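Long-range contacts in phosphodiesterase (Trypanosoma brucei brucei, PDB 5H2R), which is an all-helical phosphodiesterase of the HD superfamily, modelled here with a zinc ion, a magnesium ion and the ligand LLN in its metal-containing pocket: residues P86-Y91 against T261-R266; T202-H207 against L237-D242; Q62-S67 against T114-F119. All blocks are in the same frame, centred on the assembly; numbering follows the deposited sequence.

Contact 1: P86-Y91 against T261-R266; sequences PYHNFY and TEEFYR. With LLN ((4~{a}~{S},8~{a}~{R})-2-cycloheptyl-4-[4-(2-hydroxyethyloxy)-3-[2-(2-oxidanylideneimidazolidin-1-yl)ethoxy]phenyl]-4~{a},5,8,8~{a}-tetrahydrophthalazin-1-one), chain E.
Glu-263, on helix 250-274, reaches across to the loop 86-89 and grips it with both carboxylate oxygens. Its CG stands anti to the backbone N (chi1 -170°) and the chain runs on extended, which carries the carboxylate straight out from the helix. Followed outward, CB packs against Pro-86 CD at 3.9 Å and CG stays beside the same ring atom, so the proline ring crosses the aliphatic part of the chain at a slant. At the tip the two oxygens divide the work. Glu-263 OE1 accepts from two consecutive backbone N-H groups, Tyr-87 N at 2.9 Å from above the carboxylate plane and His-88 N at 2.8 Å on the syn side. Glu-263 OE2 turns its syn lone pair to His-88 ND1 at 2.7 Å, close to the imidazole plane, with an N-H...O angle of 159°. Ring and carboxylate planes are 35° apart. This bond uses ND1 as donor and fixes the rotation of the ring, while Tyr-87 CD2 lies over the centre of one imidazole face.

On the outer side Pro-86 CG sits 3.7 Å from Arg-266 CZ, over one face of the guanidinium. That group is kept in place by a salt bridge from Arg-266 NE to Glu-262 OE1, an oxygen that also pairs with Arg-284. The ligand LLN touches the same helix, its N1 making a weak bond to Thr-261 OG1 at 3.0 Å. Tyr-87 turns its hydroxyl toward the pocket, where Asn-245 binds it. His-88, about 4 Å by its side chain from both zinc and magnesium, stacks on His-132. A histidine oriented by a buried glutamate beside a two-metal centre is consistent with the metal-containing pocket of the cyclic nucleotide phosphodiesterase family.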
loop_
_atom_site.group_PDB
_atom_site.type_symbol
_atom_site.label_atom_id
_atom_site.label_comp_id
_atom_site.label_asym_id
_atom_site.label_seq_id
_atom_site.Cartn_x
_atom_site.Cartn_y
_atom_site.Cartn_z
ATOM N N PRO A 86 -8.112 11.934 4.921
ATOM C CA PRO A 86 -9.098 11.370 3.982
ATOM C C PRO A 86 -8.650 10.137 3.182
ATOM O O PRO A 86 -9.479 9.247 2.953
ATOM C CB PRO A 86 -9.447 12.544 3.060
ATOM C CG PRO A 86 -8.963 13.774 3.781
ATOM C CD PRO A 86 -7.781 13.331 4.577
ATOM N N TYR A 87 -7.360 10.062 2.811
ATOM C CA TYR A 87 -6.828 8.959 1.990
ATOM C C TYR A 87 -5.799 8.062 2.693
ATOM O O TYR A 87 -6.019 6.858 2.762
ATOM C CB TYR A 87 -6.251 9.490 0.665
ATOM C CG TYR A 87 -5.826 8.371 -0.255
ATOM C CD1 TYR A 87 -6.756 7.714 -1.063
ATOM C CD2 TYR A 87 -4.524 7.872 -0.221
ATOM C CE1 TYR A 87 -6.374 6.658 -1.890
ATOM C CE2 TYR A 87 -4.139 6.798 -1.016
ATOM C CZ TYR A 87 -5.065 6.194 -1.853
ATOM O OH TYR A 87 -4.668 5.131 -2.625
ATOM N N HIS A 88 -4.652 8.623 3.154
ATOM C CA HIS A 88 -3.605 7.830 3.795
ATOM C C HIS A 88 -3.927 7.435 5.268
ATOM O O HIS A 88 -3.145 7.691 6.201
ATOM C CB HIS A 88 -2.269 8.546 3.665
ATOM C CG HIS A 88 -1.703 8.514 2.285
ATOM N ND1 HIS A 88 -1.690 9.638 1.490
ATOM C CD2 HIS A 88 -1.137 7.492 1.605
ATOM C CE1 HIS A 88 -1.126 9.269 0.356
ATOM N NE2 HIS A 88 -0.769 7.990 0.382
ATOM N N ASN A 89 -5.106 6.813 5.462
ATOM C CA ASN A 89 -5.573 6.344 6.768
ATOM C C ASN A 89 -5.410 4.815 6.796
ATOM O O ASN A 89 -4.940 4.243 5.812
ATOM C CB ASN A 89 -7.044 6.770 7.003
ATOM C CG ASN A 89 -7.957 6.368 5.877
ATOM O OD1 ASN A 89 -7.917 5.236 5.386
ATOM N ND2 ASN A 89 -8.722 7.312 5.375
ATOM N N PHE A 90 -5.823 4.148 7.892
ATOM C CA PHE A 90 -5.706 2.689 8.020
ATOM C C PHE A 90 -6.365 1.902 6.886
ATOM O O PHE A 90 -5.857 0.829 6.525
ATOM C CB PHE A 90 -6.242 2.214 9.383
ATOM C CG PHE A 90 -5.980 0.759 9.731
ATOM C CD1 PHE A 90 -4.683 0.251 9.744
ATOM C CD2 PHE A 90 -7.025 -0.080 10.108
ATOM C CE1 PHE A 90 -4.438 -1.092 10.091
ATOM C CE2 PHE A 90 -6.789 -1.420 10.435
ATOM C CZ PHE A 90 -5.496 -1.919 10.434
ATOM N N TYR A 91 -7.492 2.422 6.327
ATOM C CA TYR A 91 -8.230 1.722 5.258
ATOM C C TYR A 91 -7.400 1.537 3.985
ATOM O O TYR A 91 -7.514 0.504 3.354
ATOM C CB TYR A 91 -9.575 2.401 4.973
ATOM C CG TYR A 91 -10.396 2.600 6.224
ATOM C CD1 TYR A 91 -10.951 1.513 6.895
ATOM C CD2 TYR A 91 -10.506 3.859 6.820
ATOM C CE1 TYR A 91 -11.671 1.684 8.076
ATOM C CE2 TYR A 91 -11.212 4.037 8.014
ATOM C CZ TYR A 91 -11.813 2.948 8.622
ATOM O OH TYR A 91 -12.518 3.100 9.790
ATOM N N THR A 261 -8.622 13.193 -3.511
ATOM C CA THR A 261 -8.925 14.577 -3.921
ATOM C C THR A 261 -8.984 15.469 -2.690
ATOM O O THR A 261 -8.313 16.499 -2.670
ATOM C CB THR A 261 -10.200 14.608 -4.792
ATOM O OG1 THR A 261 -9.898 13.957 -6.016
ATOM C CG2 THR A 261 -10.701 16.026 -5.092
ATOM N N GLU A 262 -9.775 15.056 -1.672
ATOM C CA GLU A 262 -9.966 15.790 -0.417
ATOM C C GLU A 262 -8.668 15.925 0.362
ATOM O O GLU A 262 -8.378 17.007 0.865
ATOM C CB GLU A 262 -11.080 15.157 0.432
ATOM C CG GLU A 262 -11.504 15.949 1.660
ATOM C CD GLU A 262 -11.764 17.443 1.523
ATOM O OE1 GLU A 262 -11.496 18.154 2.515
ATOM O OE2 GLU A 262 -12.191 17.912 0.440
ATOM N N GLU A 263 -7.859 14.850 0.416
ATOM C CA GLU A 263 -6.576 14.917 1.099
ATOM C C GLU A 263 -5.646 15.913 0.400
ATOM O O GLU A 263 -5.050 16.758 1.065
ATOM C CB GLU A 263 -5.921 13.537 1.132
ATOM C CG GLU A 263 -4.720 13.566 2.043
ATOM C CD GLU A 263 -4.180 12.187 2.276
ATOM O OE1 GLU A 263 -4.820 11.424 3.028
ATOM O OE2 GLU A 263 -3.081 11.896 1.763
ATOM N N PHE A 264 -5.547 15.815 -0.924
ATOM C CA PHE A 264 -4.689 16.680 -1.748
ATOM C C PHE A 264 -5.089 18.147 -1.590
ATOM O O PHE A 264 -4.216 19.007 -1.427
ATOM C CB PHE A 264 -4.734 16.257 -3.227
ATOM C CG PHE A 264 -3.817 15.116 -3.623
ATOM C CD1 PHE A 264 -3.286 14.256 -2.665
ATOM C CD2 PHE A 264 -3.523 14.873 -4.959
ATOM C CE1 PHE A 264 -2.449 13.195 -3.035
ATOM C CE2 PHE A 264 -2.686 13.810 -5.331
ATOM C CZ PHE A 264 -2.153 12.980 -4.367
ATOM N N TYR A 265 -6.405 18.409 -1.583
ATOM C CA TYR A 265 -6.977 19.759 -1.437
ATOM C C TYR A 265 -6.637 20.354 -0.072
ATOM O O TYR A 265 -6.284 21.530 -0.002
ATOM C CB TYR A 265 -8.500 19.753 -1.726
ATOM C CG TYR A 265 -8.859 19.698 -3.202
ATOM C CD1 TYR A 265 -7.883 19.852 -4.186
ATOM C CD2 TYR A 265 -10.182 19.559 -3.616
ATOM C CE1 TYR A 265 -8.207 19.820 -5.541
ATOM C CE2 TYR A 265 -10.522 19.556 -4.971
ATOM C CZ TYR A 265 -9.530 19.691 -5.930
ATOM O OH TYR A 265 -9.837 19.666 -7.271
ATOM N N ARG A 266 -6.662 19.531 1.003
ATOM C CA ARG A 266 -6.259 19.963 2.349
ATOM C C ARG A 266 -4.772 20.342 2.372
ATOM O O ARG A 266 -4.401 21.263 3.091
ATOM C CB ARG A 266 -6.545 18.891 3.405
ATOM C CG ARG A 266 -8.046 18.699 3.690
ATOM C CD ARG A 266 -8.308 17.762 4.850
ATOM N NE ARG A 266 -9.695 17.292 4.830
ATOM C CZ ARG A 266 -10.290 16.623 5.816
ATOM N NH1 ARG A 266 -9.633 16.358 6.942
ATOM N NH2 ARG A 266 -11.548 16.225 5.690
HETATM C C1 LLN E . -7.331 7.213 -6.586
HETATM C C2 LLN E . -5.173 8.322 -6.777
HETATM C C3 LLN E . -4.591 7.533 -5.792
HETATM O O1 LLN E . -6.470 8.181 -7.224
HETATM O O2 LLN E . -5.085 10.149 -8.270
HETATM O O3 LLN E . -8.277 12.433 -9.398
HETATM C C11 LLN E . -6.513 14.810 -7.504
HETATM C C12 LLN E . -7.456 13.140 -8.827
HETATM C C13 LLN E . -1.099 8.982 -5.630
HETATM C C14 LLN E . 1.550 10.895 -7.069
HETATM C C15 LLN E . 1.883 9.977 -8.310
HETATM C C16 LLN E . 2.381 10.587 -9.620
HETATM C C17 LLN E . 1.321 11.300 -10.453
HETATM C C18 LLN E . 0.718 12.580 -9.886
HETATM C C19 LLN E . -0.008 12.464 -8.549
HETATM C C20 LLN E . 0.896 12.287 -7.327
HETATM C C21 LLN E . 1.503 9.739 -4.884
HETATM C C22 LLN E . 0.647 8.968 -3.893
HETATM C C23 LLN E . 1.495 8.132 -2.922
HETATM C C24 LLN E . 1.987 6.868 -3.558
HETATM C C25 LLN E . 1.355 6.269 -4.551
HETATM C C26 LLN E . 0.253 6.911 -5.352
HETATM C C27 LLN E . -0.407 8.091 -4.616
HETATM O O4 LLN E . 2.694 9.944 -4.711
HETATM N N3 LLN E . 0.844 10.166 -5.997
HETATM N N2 LLN E . -0.493 9.930 -6.257
HETATM C C5 LLN E . -2.518 8.765 -6.013
HETATM C C4 LLN E . -3.276 7.756 -5.413
HETATM C C6 LLN E . -3.099 9.555 -7.002
HETATM C C7 LLN E . -4.404 9.323 -7.414
HETATM C C LLN E . -8.334 6.676 -7.576
HETATM O O LLN E . -7.706 5.992 -8.643
HETATM C C8 LLN E . -4.368 11.191 -8.950
HETATM C C9 LLN E . -5.370 12.012 -9.737
HETATM N N LLN E . -6.091 13.000 -8.915
HETATM N N1 LLN E . -7.722 14.175 -8.015
HETATM C C10 LLN E . -5.414 13.843 -7.928
#

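Contact 2: T202-H207 against L237-D242; sequences TDMARH and LMKAGD. With ZN (zinc ion), chain C; LLN ((4~{a}~{S},8~{a}~{R})-2-cycloheptyl-4-[4-(2-hydroxyethyloxy)-3-[2-(2-oxidanylideneimidazolidin-1-yl)ethoxy]phenyl]-4~{a},5,8,8~{a}-tetrahydrophthalazin-1-one), chain E.
Thr-202 and Lys-239 bring the backbones closest, CA to CA 5.6 Å, where the loop after helix 185-200 passes the last turns of helix 227-242. Thr-202 rests its CG2 on Met-238 CG at 3.6 Å, and its CB lies close to Asp-242 OD2; its hydroxyl turns back to the carbonyl of Val-199. Lys-239 spans the interface. Bends at chi3 (60°) and chi4 (54°) curl its ammonium round to the edge of the His-207 ring, where NZ donates to His-207 ND1 at 2.9 Å, tilted 19° from the ring plane. The same NZ lies 3.5 Å from Met-204 SD and donates to a water that in turn donates to Asp-203 O, so two hydrogen bonds hold the buried ammonium, with the sulfur packed beside it. As acceptor, ND1 of His-207 probably carries no proton. Met-204, itself bent at chi2 and chi3, lays CG 3.3 Å from O4 of LLN and so forms part of the ligand's wall.

The two oxygens of Asp-242 serve different partners: OD1 binds the zinc ion at 2.2 Å, and OD2 accepts from a zinc-bound water at 2.6 Å and from a second water bridging to Thr-202 O. His-92, His-128 and Asp-129 complete the protein ligands of zinc. Two waters fill out the shell here; two histidines and two aspartates round the metal are the signature of the HD-type phosphodiesterase site.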
loop_
_atom_site.group_PDB
_atom_site.type_symbol
_atom_site.label_atom_id
_atom_site.label_comp_id
_atom_site.label_asym_id
_atom_site.label_seq_id
_atom_site.Cartn_x
_atom_site.Cartn_y
_atom_site.Cartn_z
ATOM N N THR A 202 8.152 2.740 -2.668
ATOM C CA THR A 202 6.834 3.382 -2.836
ATOM C C THR A 202 6.912 4.901 -3.081
ATOM O O THR A 202 5.872 5.529 -3.336
ATOM C CB THR A 202 5.886 3.050 -1.704
ATOM O OG1 THR A 202 6.427 3.599 -0.505
ATOM C CG2 THR A 202 5.598 1.536 -1.599
ATOM N N ASP A 203 8.122 5.491 -2.975
ATOM C CA ASP A 203 8.285 6.914 -3.250
ATOM C C ASP A 203 8.080 7.114 -4.778
ATOM O O ASP A 203 8.924 6.682 -5.575
ATOM C CB ASP A 203 9.658 7.425 -2.793
ATOM C CG ASP A 203 9.902 8.880 -3.152
ATOM O OD1 ASP A 203 8.956 9.544 -3.647
ATOM O OD2 ASP A 203 11.012 9.364 -2.904
ATOM N N MET A 204 6.980 7.794 -5.163
ATOM C CA MET A 204 6.627 8.018 -6.578
ATOM C C MET A 204 7.599 8.910 -7.350
ATOM O O MET A 204 7.600 8.870 -8.591
ATOM C CB MET A 204 5.192 8.517 -6.746
ATOM C CG MET A 204 4.137 7.474 -6.429
ATOM S SD MET A 204 4.153 5.981 -7.458
ATOM C CE MET A 204 3.493 6.601 -8.980
ATOM N N ALA A 205 8.475 9.652 -6.644
ATOM C CA ALA A 205 9.537 10.422 -7.284
ATOM C C ALA A 205 10.525 9.422 -7.948
ATOM O O ALA A 205 11.253 9.793 -8.871
ATOM C CB ALA A 205 10.262 11.277 -6.255
ATOM N N ARG A 206 10.470 8.125 -7.528
ATOM C CA ARG A 206 11.324 7.047 -8.055
ATOM C C ARG A 206 10.536 6.042 -8.920
ATOM O O ARG A 206 11.074 4.993 -9.260
ATOM C CB ARG A 206 12.065 6.326 -6.908
ATOM C CG ARG A 206 12.937 7.236 -6.034
ATOM C CD ARG A 206 13.668 6.477 -4.946
ATOM N NE ARG A 206 14.669 5.571 -5.509
ATOM C CZ ARG A 206 15.339 4.661 -4.811
ATOM N NH1 ARG A 206 15.119 4.519 -3.510
ATOM N NH2 ARG A 206 16.225 3.877 -5.411
ATOM N N HIS A 207 9.282 6.366 -9.290
ATOM C CA HIS A 207 8.397 5.501 -10.068
ATOM C C HIS A 207 9.063 4.919 -11.335
ATOM O O HIS A 207 9.092 3.702 -11.508
ATOM C CB HIS A 207 7.066 6.216 -10.404
ATOM C CG HIS A 207 6.190 5.461 -11.361
ATOM N ND1 HIS A 207 5.369 4.414 -10.929
ATOM C CD2 HIS A 207 6.036 5.612 -12.699
ATOM C CE1 HIS A 207 4.747 3.971 -12.012
ATOM N NE2 HIS A 207 5.120 4.657 -13.106
ATOM N N LEU A 237 5.243 -5.208 -7.045
ATOM C CA LEU A 237 3.953 -5.582 -6.474
ATOM C C LEU A 237 3.488 -4.582 -5.399
ATOM O O LEU A 237 2.329 -4.209 -5.388
ATOM C CB LEU A 237 3.992 -7.006 -5.904
ATOM C CG LEU A 237 3.820 -8.159 -6.879
ATOM C CD1 LEU A 237 3.821 -9.452 -6.118
ATOM C CD2 LEU A 237 2.538 -8.069 -7.669
ATOM N N MET A 238 4.403 -4.125 -4.530
ATOM C CA MET A 238 4.111 -3.099 -3.526
ATOM C C MET A 238 3.637 -1.830 -4.265
ATOM O O MET A 238 2.572 -1.285 -3.944
ATOM C CB MET A 238 5.374 -2.795 -2.690
ATOM C CG MET A 238 5.114 -1.988 -1.415
ATOM S SD MET A 238 3.787 -2.475 -0.263
ATOM C CE MET A 238 4.118 -4.215 -0.009
ATOM N N LYS A 239 4.402 -1.414 -5.293
ATOM C CA LYS A 239 4.049 -0.255 -6.120
ATOM C C LYS A 239 2.695 -0.432 -6.785
ATOM O O LYS A 239 1.908 0.504 -6.775
ATOM C CB LYS A 239 5.108 0.008 -7.195
ATOM C CG LYS A 239 6.341 0.742 -6.698
ATOM C CD LYS A 239 7.306 1.080 -7.880
ATOM C CE LYS A 239 6.689 1.957 -8.962
ATOM N NZ LYS A 239 6.104 3.198 -8.417
ATOM N N ALA A 240 2.426 -1.607 -7.374
ATOM C CA ALA A 240 1.155 -1.913 -8.039
ATOM C C ALA A 240 -0.006 -1.851 -7.059
ATOM O O ALA A 240 -1.073 -1.350 -7.421
ATOM C CB ALA A 240 1.209 -3.279 -8.701
ATOM N N GLY A 241 0.198 -2.357 -5.836
ATOM C CA GLY A 241 -0.824 -2.270 -4.798
ATOM C C GLY A 241 -1.110 -0.805 -4.494
ATOM O O GLY A 241 -2.267 -0.395 -4.397
ATOM N N ASP A 242 -0.049 0.015 -4.391
ATOM C CA ASP A 242 -0.175 1.457 -4.105
ATOM C C ASP A 242 -0.977 2.277 -5.155
ATOM O O ASP A 242 -1.700 3.207 -4.782
ATOM C CB ASP A 242 1.206 2.070 -3.894
ATOM C CG ASP A 242 1.357 2.891 -2.631
ATOM O OD1 ASP A 242 0.362 3.023 -1.876
ATOM O OD2 ASP A 242 2.471 3.362 -2.373
HETATM ZN ZN ZN C . 0.332 3.941 0.125
HETATM C C1 LLN E . -7.331 7.213 -6.586
HETATM C C2 LLN E . -5.173 8.322 -6.777
HETATM C C3 LLN E . -4.591 7.533 -5.792
HETATM O O1 LLN E . -6.470 8.181 -7.224
HETATM O O2 LLN E . -5.085 10.149 -8.270
HETATM O O3 LLN E . -8.277 12.433 -9.398
HETATM C C11 LLN E . -6.513 14.810 -7.504
HETATM C C12 LLN E . -7.456 13.140 -8.827
HETATM C C13 LLN E . -1.099 8.982 -5.630
HETATM C C14 LLN E . 1.550 10.895 -7.069
HETATM C C15 LLN E . 1.883 9.977 -8.310
HETATM C C16 LLN E . 2.381 10.587 -9.620
HETATM C C17 LLN E . 1.321 11.300 -10.453
HETATM C C18 LLN E . 0.718 12.580 -9.886
HETATM C C19 LLN E . -0.008 12.464 -8.549
HETATM C C20 LLN E . 0.896 12.287 -7.327
HETATM C C21 LLN E . 1.503 9.739 -4.884
HETATM C C22 LLN E . 0.647 8.968 -3.893
HETATM C C23 LLN E . 1.495 8.132 -2.922
HETATM C C24 LLN E . 1.987 6.868 -3.558
HETATM C C25 LLN E . 1.355 6.269 -4.551
HETATM C C26 LLN E . 0.253 6.911 -5.352
HETATM C C27 LLN E . -0.407 8.091 -4.616
HETATM O O4 LLN E . 2.694 9.944 -4.711
HETATM N N3 LLN E . 0.844 10.166 -5.997
HETATM N N2 LLN E . -0.493 9.930 -6.257
HETATM C C5 LLN E . -2.518 8.765 -6.013
HETATM C C4 LLN E . -3.276 7.756 -5.413
HETATM C C6 LLN E . -3.099 9.555 -7.002
HETATM C C7 LLN E . -4.404 9.323 -7.414
HETATM C C LLN E . -8.334 6.676 -7.576
HETATM O O LLN E . -7.706 5.992 -8.643
HETATM C C8 LLN E . -4.368 11.191 -8.950
HETATM C C9 LLN E . -5.370 12.012 -9.737
HETATM N N LLN E . -6.091 13.000 -8.915
HETATM N N1 LLN E . -7.722 14.175 -8.015
HETATM C C10 LLN E . -5.414 13.843 -7.928
HETATM O O HOH W 1 3.975 3.833 -4.565
HETATM O O HOH W 2 8.308 4.273 -7.005
HETATM O O HOH W 3 2.341 5.010 -0.345
HETATM O O HOH W 4 -0.186 5.758 -1.071
#

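Contact 3: Q62-S67 against T114-F119; sequences QKFGCS and TELECF
Phe-64 packs on Leu-116 and Phe-119 where two helix ends meet, a Schellman motif closing helix 60-63 and a capping box opening helix 115-127. In the first, Gly-65 with positive phi is the C-prime residue; in the second, Thr-114 OG1 accepts from Glu-117 N while Glu-117 OE1 accepts from Thr-114 N.

The apolar part centres on the Phe-64 ring, whose CZ comes 3.4 Å from Leu-116 N, against the helix's first turn. Leu-116 CD1 lies over one face in a CH-pi contact, 3.8 Å from the centroid and 14° off the normal. Lys-63 CB lies over the opposite face, off toward the rim of the ring, and Glu-115 CB meets the edge in plane. The Phe-119 ring runs nearly parallel to that of Phe-64, planes 23° apart, but slides so far along that the two barely overlap, with centroids 5.8 Å apart. Cys-66 CB touches Phe-119 CZ at 4.1 Å. Leu-183 adds to the packing around Phe-64 and Leu-116.

The polar part lies toward solvent. Lys-63, extended beyond CG, crosses Glu-115 at about a right angle and forms a salt bridge, with Lys-63 NZ 2.7 Å from Glu-115 OE2, approaching from above the carboxylate plane.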
loop_
_atom_site.group_PDB
_atom_site.type_symbol
_atom_site.label_atom_id
_atom_site.label_comp_id
_atom_site.label_asym_id
_atom_site.label_seq_id
_atom_site.Cartn_x
_atom_site.Cartn_y
_atom_site.Cartn_z
ATOM N N GLN A 62 1.416 -18.788 10.292
ATOM C CA GLN A 62 1.562 -20.089 10.931
ATOM C C GLN A 62 2.831 -20.801 10.412
ATOM O O GLN A 62 3.622 -21.315 11.217
ATOM C CB GLN A 62 0.287 -20.919 10.697
ATOM C CG GLN A 62 -1.002 -20.257 11.253
ATOM C CD GLN A 62 -1.816 -19.537 10.195
ATOM O OE1 GLN A 62 -1.275 -18.827 9.344
ATOM N NE2 GLN A 62 -3.146 -19.718 10.205
ATOM N N LYS A 63 3.092 -20.704 9.081
ATOM C CA LYS A 63 4.296 -21.267 8.443
ATOM C C LYS A 63 5.605 -20.617 8.868
ATOM O O LYS A 63 6.654 -21.259 8.737
ATOM C CB LYS A 63 4.194 -21.196 6.918
ATOM C CG LYS A 63 3.234 -22.176 6.346
ATOM C CD LYS A 63 3.073 -21.998 4.862
ATOM C CE LYS A 63 2.007 -22.949 4.442
ATOM N NZ LYS A 63 1.633 -22.765 3.033
ATOM N N PHE A 64 5.567 -19.342 9.326
ATOM C CA PHE A 64 6.786 -18.620 9.704
ATOM C C PHE A 64 6.849 -18.335 11.201
ATOM O O PHE A 64 7.636 -17.513 11.654
ATOM C CB PHE A 64 7.003 -17.370 8.821
ATOM C CG PHE A 64 7.144 -17.836 7.387
ATOM C CD1 PHE A 64 8.223 -18.635 6.999
ATOM C CD2 PHE A 64 6.136 -17.590 6.455
ATOM C CE1 PHE A 64 8.311 -19.139 5.699
ATOM C CE2 PHE A 64 6.228 -18.106 5.152
ATOM C CZ PHE A 64 7.301 -18.897 4.793
ATOM N N GLY A 65 6.118 -19.132 11.964
ATOM C CA GLY A 65 6.153 -19.063 13.419
ATOM C C GLY A 65 5.600 -17.799 14.020
ATOM O O GLY A 65 6.024 -17.388 15.103
ATOM N N CYS A 66 4.664 -17.171 13.300
ATOM C CA CYS A 66 3.971 -15.986 13.763
ATOM C C CYS A 66 2.627 -16.429 14.347
ATOM O O CYS A 66 1.710 -16.824 13.601
ATOM C CB CYS A 66 3.789 -14.963 12.646
ATOM S SG CYS A 66 2.813 -13.532 13.159
ATOM N N SER A 67 2.530 -16.391 15.676
ATOM C CA SER A 67 1.333 -16.801 16.435
ATOM C C SER A 67 0.180 -15.860 16.142
ATOM O O SER A 67 0.418 -14.722 15.690
ATOM C CB SER A 67 1.627 -16.845 17.937
ATOM O OG SER A 67 1.631 -15.547 18.516
ATOM N N THR A 114 9.078 -16.622 -3.175
ATOM C CA THR A 114 9.017 -17.659 -2.142
ATOM C C THR A 114 7.836 -17.331 -1.208
ATOM O O THR A 114 7.379 -16.178 -1.142
ATOM C CB THR A 114 10.311 -17.735 -1.317
ATOM O OG1 THR A 114 10.392 -16.612 -0.418
ATOM C CG2 THR A 114 11.582 -17.853 -2.189
ATOM N N GLU A 115 7.371 -18.340 -0.468
ATOM C CA GLU A 115 6.292 -18.216 0.503
ATOM C C GLU A 115 6.601 -17.149 1.533
ATOM O O GLU A 115 5.734 -16.320 1.844
ATOM C CB GLU A 115 6.095 -19.557 1.186
ATOM C CG GLU A 115 4.850 -20.213 0.675
ATOM C CD GLU A 115 4.507 -21.547 1.299
ATOM O OE1 GLU A 115 5.406 -22.236 1.837
ATOM O OE2 GLU A 115 3.342 -21.950 1.126
ATOM N N LEU A 116 7.866 -17.119 1.998
ATOM C CA LEU A 116 8.359 -16.120 2.936
ATOM C C LEU A 116 8.173 -14.722 2.369
ATOM O O LEU A 116 7.701 -13.860 3.088
ATOM C CB LEU A 116 9.842 -16.384 3.302
ATOM C CG LEU A 116 10.457 -15.468 4.364
ATOM C CD1 LEU A 116 9.636 -15.460 5.635
ATOM C CD2 LEU A 116 11.887 -15.833 4.643
ATOM N N GLU A 117 8.548 -14.504 1.086
ATOM C CA GLU A 117 8.416 -13.197 0.407
ATOM C C GLU A 117 6.969 -12.755 0.225
ATOM O O GLU A 117 6.683 -11.562 0.319
ATOM C CB GLU A 117 9.174 -13.199 -0.908
ATOM C CG GLU A 117 10.675 -13.272 -0.711
ATOM C CD GLU A 117 11.450 -13.607 -1.969
ATOM O OE1 GLU A 117 10.881 -14.248 -2.880
ATOM O OE2 GLU A 117 12.624 -13.191 -2.051
ATOM N N CYS A 118 6.038 -13.710 0.029
ATOM C CA CYS A 118 4.598 -13.431 -0.033
ATOM C C CYS A 118 4.149 -12.948 1.347
ATOM O O CYS A 118 3.448 -11.934 1.429
ATOM C CB CYS A 118 3.827 -14.674 -0.461
ATOM S SG CYS A 118 4.057 -15.127 -2.201
ATOM N N PHE A 119 4.599 -13.637 2.446
ATOM C CA PHE A 119 4.279 -13.236 3.830
ATOM C C PHE A 119 4.827 -11.841 4.092
ATOM O O PHE A 119 4.071 -10.973 4.524
ATOM C CB PHE A 119 4.848 -14.215 4.869
ATOM C CG PHE A 119 4.595 -13.838 6.314
ATOM C CD1 PHE A 119 3.303 -13.569 6.768
ATOM C CD2 PHE A 119 5.639 -13.811 7.236
ATOM C CE1 PHE A 119 3.065 -13.260 8.111
ATOM C CE2 PHE A 119 5.407 -13.485 8.571
ATOM C CZ PHE A 119 4.120 -13.205 8.999
#

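Contacts 1 and 2 line one pocket. Their centres are about 17 Å apart, yet both touch LLN, and they meet where Tyr-87 OH packs 4.1 Å from Asp-242 O. Contact 1 orients His-88 near the two metals, whereas contact 2 supplies a direct zinc ligand; Gln-294 adds a further hydrogen bond to LLN. Along the chain both segments of contact 2 fall between those of contact 1, and helices 227-242 and 250-274 follow one another. Contact 3 lies on the other side of the chain's centre from contact 1, about 32 Å away between centres, and its nearest atoms are about 7 Å from those of contact 2.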